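Local coordinates for ancylostoma secreted protein 1 (Necator americanus, PDB 3NT8), which is a secreted two-CAP-domain protein of the hookworm, probably associated with the transition of infective larvae to parasitism, at residues R50-G54 with L63-M69. Numbering follows the deposited sequence.
Sequences RVAKG and LNPAKNM
V51 holds CG1 anti to its backbone N (chi1 176°), which turns this methyl to M69 and leaves CG2 for L63. M69 also has CG anti to its N, then bends at chi2 and chi3, and its CE curls back to V51 CG1 at 4.3 Å. On the other branch, V51 CG2 meets L63 CD1 at 4.2 Å. A52 CB packs against M69 CB at 4.0 Å, while A66 CB rests on A52 CA at 3.6 Å. One direct hydrogen bond joins the backbones: A66 N donates a hydrogen bond to A52 O, 2.9 Å away. It is nearly straight at the hydrogen (164°), but the donor lies 25° out of the carbonyl plane. V51 O accepts a hydrogen bond from G54 N and one from a water that also donates to L63 O; P65 CA adds a CA-H...O contact to V51 O at 3.3 Å. These contacts occupy a carbonyl at the helix C-terminus. G54 has positive phi and closes the last turn as a Schellman motif; P65 packs beside this turn. The contact joins the end of helix 34-52 to the chain that follows its loop, within the first CAP domain. Helix 147-153 adds V153, against V51 and M69, and F149, against L63. W189 touches V51 and A66, and strand 66-67 pairs antiparallel with strand 190-191.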
loop_
_atom_site.group_PDB
_atom_site.type_symbol
_atom_site.label_atom_id
_atom_site.label_comp_id
_atom_site.label_asym_id
_atom_site.label_seq_id
_atom_site.Cartn_x
_atom_site.Cartn_y
_atom_site.Cartn_z
ATOM N N ARG A 50 5.212 19.839 8.024
ATOM C CA ARG A 50 4.394 20.885 7.472
ATOM C C ARG A 50 3.090 20.393 6.911
ATOM O O ARG A 50 2.078 21.060 7.097
ATOM C CB ARG A 50 5.125 21.754 6.457
ATOM C CG ARG A 50 6.207 22.639 7.046
ATOM C CD ARG A 50 6.732 23.584 6.023
ATOM N NE ARG A 50 5.750 24.569 5.521
ATOM C CZ ARG A 50 5.355 25.724 6.120
ATOM N NH1 ARG A 50 5.784 26.087 7.334
ATOM N NH2 ARG A 50 4.480 26.545 5.500
ATOM N N VAL A 51 3.084 19.261 6.229
ATOM C CA VAL A 51 1.871 18.713 5.661
ATOM C C VAL A 51 0.967 18.227 6.750
ATOM O O VAL A 51 -0.241 18.584 6.793
ATOM C CB VAL A 51 2.166 17.546 4.680
ATOM C CG1 VAL A 51 0.832 16.914 4.164
ATOM C CG2 VAL A 51 3.004 18.028 3.514
ATOM N N ALA A 52 1.534 17.389 7.618
ATOM C CA ALA A 52 0.843 16.855 8.775
ATOM C C ALA A 52 0.096 17.921 9.550
ATOM O O ALA A 52 -1.054 17.687 9.894
ATOM C CB ALA A 52 1.774 16.136 9.651
ATOM N N LYS A 53 0.771 19.054 9.817
ATOM C CA LYS A 53 0.244 20.233 10.560
ATOM C C LYS A 53 -0.759 21.095 9.761
ATOM O O LYS A 53 -1.442 21.945 10.344
ATOM C CB LYS A 53 1.390 21.110 11.046
ATOM C CG LYS A 53 2.162 20.492 12.176
ATOM C CD LYS A 53 2.864 21.518 13.049
ATOM C CE LYS A 53 3.386 20.877 14.379
ATOM N NZ LYS A 53 4.553 21.671 14.912
ATOM N N GLY A 54 -0.923 20.791 8.467
ATOM C CA GLY A 54 -1.834 21.521 7.593
ATOM C C GLY A 54 -1.278 22.873 7.187
ATOM O O GLY A 54 -2.050 23.777 6.924
ATOM N N LEU A 63 -2.619 22.285 1.701
ATOM C CA LEU A 63 -2.813 20.846 1.715
ATOM C C LEU A 63 -3.517 20.405 2.949
ATOM O O LEU A 63 -3.278 20.962 4.032
ATOM C CB LEU A 63 -1.467 20.119 1.640
ATOM C CG LEU A 63 -0.725 20.293 0.317
ATOM C CD1 LEU A 63 0.701 19.742 0.386
ATOM C CD2 LEU A 63 -1.496 19.633 -0.822
ATOM N N ASN A 64 -4.316 19.340 2.832
ATOM C CA ASN A 64 -4.918 18.747 4.015
ATOM C C ASN A 64 -3.900 18.288 5.065
ATOM O O ASN A 64 -2.886 17.716 4.702
ATOM C CB ASN A 64 -5.779 17.527 3.631
ATOM C CG ASN A 64 -6.998 17.905 2.859
ATOM O OD1 ASN A 64 -7.693 18.846 3.253
ATOM N ND2 ASN A 64 -7.266 17.188 1.714
ATOM N N PRO A 65 -4.201 18.483 6.373
ATOM C CA PRO A 65 -3.396 17.906 7.473
ATOM C C PRO A 65 -3.394 16.381 7.448
ATOM O O PRO A 65 -4.308 15.781 6.880
ATOM C CB PRO A 65 -4.152 18.352 8.724
ATOM C CG PRO A 65 -5.565 18.602 8.257
ATOM C CD PRO A 65 -5.315 19.285 6.918
ATOM N N ALA A 66 -2.406 15.775 8.116
ATOM C CA ALA A 66 -2.205 14.356 8.029
ATOM C C ALA A 66 -2.169 13.643 9.369
ATOM O O ALA A 66 -1.392 14.013 10.260
ATOM C CB ALA A 66 -0.924 14.050 7.259
ATOM N N LYS A 67 -2.927 12.551 9.474
ATOM C CA LYS A 67 -2.741 11.637 10.577
ATOM C C LYS A 67 -1.801 10.540 10.102
ATOM O O LYS A 67 -1.626 10.341 8.871
ATOM C CB LYS A 67 -4.079 11.070 11.040
ATOM C CG LYS A 67 -4.914 10.359 9.976
ATOM C CD LYS A 67 -6.193 9.763 10.629
ATOM C CE LYS A 67 -7.038 8.970 9.630
ATOM N NZ LYS A 67 -8.482 8.726 10.094
ATOM N N ASN A 68 -1.197 9.819 11.051
ATOM C CA ASN A 68 -0.245 8.728 10.696
ATOM C C ASN A 68 0.885 9.174 9.721
ATOM O O ASN A 68 1.320 8.429 8.867
ATOM C CB ASN A 68 -1.021 7.527 10.092
ATOM C CG ASN A 68 -2.083 6.967 11.027
ATOM O OD1 ASN A 68 -1.941 7.011 12.247
ATOM N ND2 ASN A 68 -3.113 6.387 10.461
ATOM N N MET A 69 1.343 10.418 9.806
ATOM C CA MET A 69 2.478 10.839 8.979
ATOM C C MET A 69 3.741 10.485 9.689
ATOM O O MET A 69 4.051 11.071 10.741
ATOM C CB MET A 69 2.452 12.331 8.698
ATOM C CG MET A 69 3.633 12.829 7.869
ATOM S SD MET A 69 3.676 12.255 6.154
ATOM C CE MET A 69 2.285 13.062 5.358
HETATM O O HOH W 1 -0.596 20.984 4.773
#